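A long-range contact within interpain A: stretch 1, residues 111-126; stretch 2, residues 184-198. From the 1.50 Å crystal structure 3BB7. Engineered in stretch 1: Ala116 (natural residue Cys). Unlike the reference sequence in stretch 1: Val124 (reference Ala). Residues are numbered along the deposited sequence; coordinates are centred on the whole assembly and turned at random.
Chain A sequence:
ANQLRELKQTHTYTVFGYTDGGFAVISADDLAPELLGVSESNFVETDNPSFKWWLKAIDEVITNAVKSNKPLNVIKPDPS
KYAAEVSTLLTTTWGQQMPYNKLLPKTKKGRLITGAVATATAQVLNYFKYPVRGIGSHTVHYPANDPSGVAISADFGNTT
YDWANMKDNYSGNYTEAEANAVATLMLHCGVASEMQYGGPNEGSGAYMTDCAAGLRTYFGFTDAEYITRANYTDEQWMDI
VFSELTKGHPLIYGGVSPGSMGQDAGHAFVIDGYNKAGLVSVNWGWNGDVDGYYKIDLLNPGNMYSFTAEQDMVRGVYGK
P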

# COMPACT_ATOMS: atom_id res chain seq x y z
N ARG A 111 -16.58 14.42 -1.21
CA ARG A 111 -16.15 13.95 -2.52
C ARG A 111 -15.66 12.48 -2.44
O ARG A 111 -15.05 12.07 -1.44
N LEU A 112 -15.93 11.70 -3.49
CA LEU A 112 -15.46 10.33 -3.52
C LEU A 112 -13.93 10.32 -3.36
O LEU A 112 -13.23 11.22 -3.86
N ILE A 113 -13.40 9.29 -2.69
CA ILE A 113 -11.95 9.20 -2.47
C ILE A 113 -11.29 8.19 -3.38
O ILE A 113 -11.97 7.38 -4.02
N THR A 114 -9.97 8.27 -3.53
CA THR A 114 -9.39 7.54 -4.65
C THR A 114 -9.38 6.02 -4.51
O THR A 114 -9.35 5.29 -5.53
N GLY A 115 -9.33 5.55 -3.28
CA GLY A 115 -9.18 4.09 -2.99
C GLY A 115 -7.71 3.77 -2.76
O GLY A 115 -6.82 4.25 -3.48
N ALA A 116 -7.43 2.93 -1.76
CA ALA A 116 -6.05 2.59 -1.42
C ALA A 116 -5.33 1.91 -2.57
O ALA A 116 -4.12 2.09 -2.76
N VAL A 117 -6.06 1.10 -3.34
CA VAL A 117 -5.43 0.41 -4.48
C VAL A 117 -4.98 1.43 -5.52
O VAL A 117 -3.89 1.31 -6.07
N ALA A 118 -5.81 2.44 -5.77
CA ALA A 118 -5.42 3.47 -6.74
C ALA A 118 -4.24 4.27 -6.25
O ALA A 118 -3.32 4.54 -7.02
N THR A 119 -4.21 4.63 -4.97
CA THR A 119 -3.10 5.42 -4.44
C THR A 119 -1.78 4.62 -4.48
O THR A 119 -0.71 5.18 -4.85
N ALA A 120 -1.84 3.34 -4.11
CA ALA A 120 -0.63 2.51 -4.17
C ALA A 120 -0.16 2.35 -5.63
O ALA A 120 1.01 2.56 -5.93
N THR A 121 -1.08 2.04 -6.55
CA THR A 121 -0.72 1.87 -7.95
C THR A 121 -0.15 3.17 -8.53
O THR A 121 0.87 3.15 -9.21
N ALA A 122 -0.78 4.30 -8.23
CA ALA A 122 -0.28 5.58 -8.77
C ALA A 122 1.15 5.85 -8.29
O ALA A 122 1.99 6.32 -9.07
N GLN A 123 1.43 5.54 -7.02
CA GLN A 123 2.79 5.81 -6.52
C GLN A 123 3.81 4.90 -7.19
O GLN A 123 4.94 5.33 -7.48
N VAL A 124 3.46 3.64 -7.44
CA VAL A 124 4.38 2.78 -8.18
C VAL A 124 4.57 3.25 -9.63
O VAL A 124 5.70 3.30 -10.10
N LEU A 125 3.50 3.59 -10.34
CA LEU A 125 3.65 4.10 -11.72
C LEU A 125 4.50 5.36 -11.76
O LEU A 125 5.37 5.53 -12.63
N ASN A 126 4.30 6.25 -10.79
CA ASN A 126 5.07 7.47 -10.76
C ASN A 126 6.56 7.19 -10.51
O ASN A 126 7.44 7.90 -11.00
N THR A 184 -5.39 13.02 -12.37
CA THR A 184 -5.63 12.22 -13.57
C THR A 184 -5.11 10.80 -13.37
O THR A 184 -5.83 9.84 -13.65
N LEU A 185 -3.87 10.68 -12.88
CA LEU A 185 -3.28 9.38 -12.63
C LEU A 185 -4.09 8.56 -11.61
O LEU A 185 -4.37 7.37 -11.82
N MET A 186 -4.52 9.20 -10.52
CA MET A 186 -5.34 8.54 -9.49
C MET A 186 -6.65 8.02 -10.07
O MET A 186 -7.02 6.88 -9.83
N LEU A 187 -7.32 8.87 -10.86
CA LEU A 187 -8.60 8.48 -11.45
C LEU A 187 -8.38 7.30 -12.39
O LEU A 187 -9.09 6.30 -12.33
N HIS A 188 -7.34 7.37 -13.21
CA HIS A 188 -7.10 6.31 -14.18
C HIS A 188 -6.74 5.00 -13.49
O HIS A 188 -7.22 3.93 -13.91
N CYS A 189 -5.95 5.08 -12.42
CA CYS A 189 -5.60 3.85 -11.67
C CYS A 189 -6.84 3.23 -11.06
O CYS A 189 -6.96 1.98 -11.03
N GLY A 190 -7.75 4.06 -10.55
CA GLY A 190 -9.01 3.52 -10.00
C GLY A 190 -9.88 2.87 -11.07
O GLY A 190 -10.37 1.73 -10.90
N VAL A 191 -10.15 3.60 -12.16
CA VAL A 191 -11.01 3.05 -13.22
C VAL A 191 -10.41 1.75 -13.77
O VAL A 191 -11.12 0.76 -13.99
N ALA A 192 -9.10 1.73 -13.99
CA ALA A 192 -8.40 0.52 -14.47
C ALA A 192 -8.57 -0.68 -13.52
O ALA A 192 -8.59 -1.83 -13.98
N SER A 193 -8.74 -0.40 -12.23
CA SER A 193 -8.85 -1.42 -11.20
C SER A 193 -10.28 -1.78 -10.89
O SER A 193 -10.54 -2.51 -9.93
N GLU A 194 -11.22 -1.28 -11.72
CA GLU A 194 -12.67 -1.51 -11.48
C GLU A 194 -13.11 -1.05 -10.09
O GLU A 194 -13.90 -1.72 -9.39
N MET A 195 -12.61 0.12 -9.69
CA MET A 195 -12.89 0.67 -8.37
C MET A 195 -14.39 0.78 -8.09
O MET A 195 -15.17 1.18 -8.97
N GLN A 196 -14.76 0.47 -6.84
CA GLN A 196 -16.12 0.67 -6.32
C GLN A 196 -15.98 1.90 -5.44
O GLN A 196 -15.56 1.81 -4.29
N TYR A 197 -16.35 3.05 -5.98
CA TYR A 197 -16.04 4.32 -5.33
C TYR A 197 -16.97 4.59 -4.17
O TYR A 197 -18.17 4.23 -4.19
N GLY A 198 -16.45 5.30 -3.17
CA GLY A 198 -17.29 5.73 -2.05
C GLY A 198 -16.77 7.03 -1.48
O GLY A 198 -15.66 7.44 -1.80

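Helix 116-126 and helix 184-192 pack with their axes 8.2 Å apart at closest approach and 120° between their N-to-C directions. Small residues line the close approach. Ala118 and Ala122 both point toward the second stretch, and the CA atoms of Ala118 and Gly190 lie 4.8 Å apart.

The apolar packing centres on Cys189. Its side chain points toward the first helix with chi1 m and sits as a knob among Ala118, Thr121, Ala122 and Leu125. Cys189 SG lies 3.7 Å from Thr121 CG2, 4.0 Å from Ala122 CB and 4.1 Å from Leu125 CD2. Cys189 CB lies 4.1 Å from Ala118 CB. Leu185 (t, p) also points in. Its CD2 is 3.8 Å from Ala122 CB, and its CD1 is 4.2 Å from Leu125 CD2. Leu125 is m, p.

Met186 starts sideways, but its end comes nearer the first stretch. With rotamer m, m, t, it places SD 4.0 Å from Ala122 CB and 3.7 Å from Thr119 OG1. Met186 CB meets Thr114 CG2 at 3.8 Å.

Met195 (t, p, p) points in from the segment after the second helix. Its CE is 3.9 Å from Ala118 CB, 4.3 Å from Val117 CB and 3.4 Å from Thr114 O. It also fills the space beside Gly115: an ideal CB there would be 2.5 Å from Met195 CE, a clash. The backbone angles of Gly115 by themselves call for glycine. Engineered Ala116 points away and makes no contact.

Leu112 (m, t) and Tyr197 (chi1 m) point toward each other's stretches, with Leu112 CD1 3.8 Å from Tyr197 CB. Ile113 O approaches the tyrosine ring at its edge, 3.4 Å from Tyr197 CD2. Tyr197 OH also occupies the space beside Gly190, where an ideal CB would clash with it at 2.1 Å.

One direct hydrogen bond crosses the contact, from Ile113 N to Gly198 O at 3.1 Å. The same oxygen, Gly198 O, receives a CA-H...O contact from Leu112 CA at 3.4 Å.

Water 1 bridges the stretches. It donates to Thr114 O at 2.8 Å and to Met186 O at 2.9 Å, and it accepts from Tyr197 OH at 2.7 Å. The buried tyrosine hydroxyl thus gains a polar partner.

Two side-chain hydroxyls also donate within their own stretches. Thr121 OG1 (chi1 m) donates to Val117 O at 2.8 Å. Ser193 OG (chi1 m) donates to Cys189 O at 2.9 Å and lies 3.9 Å from Val117 CG1.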

# COMPACT_ATOMS: atom_id res chain seq x y z
CB ARG A 111 -15.01 14.84 -3.05
CG ARG A 111 -14.62 14.57 -4.47
CD ARG A 111 -13.63 15.63 -4.99
NE ARG A 111 -14.18 16.99 -4.94
CZ ARG A 111 -14.96 17.53 -5.88
NH1 ARG A 111 -15.31 16.86 -6.99
NH2 ARG A 111 -15.42 18.78 -5.71
CB LEU A 112 -15.85 9.68 -4.84
CG LEU A 112 -17.36 9.61 -5.14
CD1 LEU A 112 -17.62 8.98 -6.53
CD2 LEU A 112 -18.19 8.88 -4.04
CB ILE A 113 -11.64 9.00 -0.95
CG1 ILE A 113 -12.00 7.58 -0.44
CG2 ILE A 113 -12.34 10.09 -0.13
CD1 ILE A 113 -11.61 7.29 1.02
CB THR A 114 -7.93 7.96 -4.90
OG1 THR A 114 -7.19 7.70 -3.70
CG2 THR A 114 -7.87 9.42 -5.31
CB ALA A 116 -6.01 1.68 -0.20
CB VAL A 117 -6.39 -0.65 -5.11
CG1 VAL A 117 -5.86 -1.20 -6.42
CG2 VAL A 117 -6.59 -1.79 -4.09
CB ALA A 118 -6.58 4.36 -7.06
CB THR A 119 -3.46 5.89 -3.03
OG1 THR A 119 -4.56 6.80 -3.13
CG2 THR A 119 -2.29 6.57 -2.34
CB ALA A 120 -0.92 1.14 -3.54
CB THR A 121 -1.96 1.41 -8.74
OG1 THR A 121 -2.43 0.17 -8.18
CG2 THR A 121 -1.63 1.19 -10.20
CB ALA A 122 -1.25 6.71 -8.39
CB GLN A 123 2.87 5.71 -5.01
CG GLN A 123 2.07 6.79 -4.29
CD GLN A 123 2.35 6.85 -2.80
OE1 GLN A 123 3.09 7.72 -2.32
NE2 GLN A 123 1.76 5.91 -2.06
CB VAL A 124 3.92 1.31 -8.10
CG1 VAL A 124 4.84 0.39 -9.00
CG2 VAL A 124 4.00 0.84 -6.65
CB LEU A 125 2.29 4.37 -12.35
CG LEU A 125 1.68 3.14 -13.08
CD1 LEU A 125 1.79 1.82 -12.29
CD2 LEU A 125 0.27 3.40 -13.58
CB ASN A 126 4.56 8.42 -9.67
CG ASN A 126 5.36 9.71 -9.63
OD1 ASN A 126 5.35 10.50 -10.60
ND2 ASN A 126 6.06 9.94 -8.52
CB THR A 184 -4.95 12.88 -14.78
OG1 THR A 184 -5.54 14.18 -14.99
CG2 THR A 184 -5.10 12.02 -16.01
CB LEU A 185 -1.82 9.55 -12.18
CG LEU A 185 -1.05 8.26 -11.87
CD1 LEU A 185 -0.93 7.36 -13.15
CD2 LEU A 185 0.32 8.56 -11.31
CB MET A 186 -5.67 9.52 -8.37
CG MET A 186 -4.50 9.87 -7.48
SD MET A 186 -4.13 8.51 -6.35
CE MET A 186 -2.68 9.18 -5.52
CB LEU A 187 -9.18 9.67 -12.20
CG LEU A 187 -10.22 9.36 -13.29
CD1 LEU A 187 -11.44 9.00 -12.58
CD2 LEU A 187 -10.43 10.57 -14.18
CB HIS A 188 -6.03 6.75 -15.16
CG HIS A 188 -6.53 7.76 -16.14
ND1 HIS A 188 -6.02 7.84 -17.42
CD2 HIS A 188 -7.51 8.69 -16.06
CE1 HIS A 188 -6.64 8.82 -18.07
NE2 HIS A 188 -7.57 9.33 -17.28
CB CYS A 189 -4.57 4.13 -10.59
SG CYS A 189 -2.92 4.48 -11.28
CB VAL A 191 -11.22 4.09 -14.33
CG1 VAL A 191 -11.90 3.45 -15.54
CG2 VAL A 191 -12.04 5.27 -13.76
CB ALA A 192 -6.94 0.78 -14.67
CB SER A 193 -8.15 -0.96 -9.94
OG SER A 193 -6.75 -0.79 -10.19
CB GLU A 194 -13.05 -2.97 -11.70
CG GLU A 194 -14.50 -3.22 -12.06
CD GLU A 194 -14.92 -2.61 -13.39
OE1 GLU A 194 -16.15 -2.48 -13.61
OE2 GLU A 194 -14.03 -2.27 -14.21
CB MET A 195 -12.27 2.06 -8.25
CG MET A 195 -12.18 2.66 -6.83
SD MET A 195 -11.18 1.69 -5.67
CE MET A 195 -9.53 1.97 -6.32
CB GLN A 196 -16.56 -0.55 -5.51
CG GLN A 196 -16.73 -1.78 -6.44
CD GLN A 196 -17.26 -2.99 -5.72
OE1 GLN A 196 -16.79 -4.11 -5.97
NE2 GLN A 196 -18.24 -2.78 -4.85
CB TYR A 197 -16.12 5.45 -6.33
CG TYR A 197 -14.87 5.57 -7.18
CD1 TYR A 197 -14.87 5.16 -8.51
CD2 TYR A 197 -13.69 6.10 -6.66
CE1 TYR A 197 -13.70 5.25 -9.32
CE2 TYR A 197 -12.53 6.21 -7.45
CZ TYR A 197 -12.55 5.80 -8.79
OH TYR A 197 -11.40 5.90 -9.53
O HOH W 1 -9.27 6.55 -8.03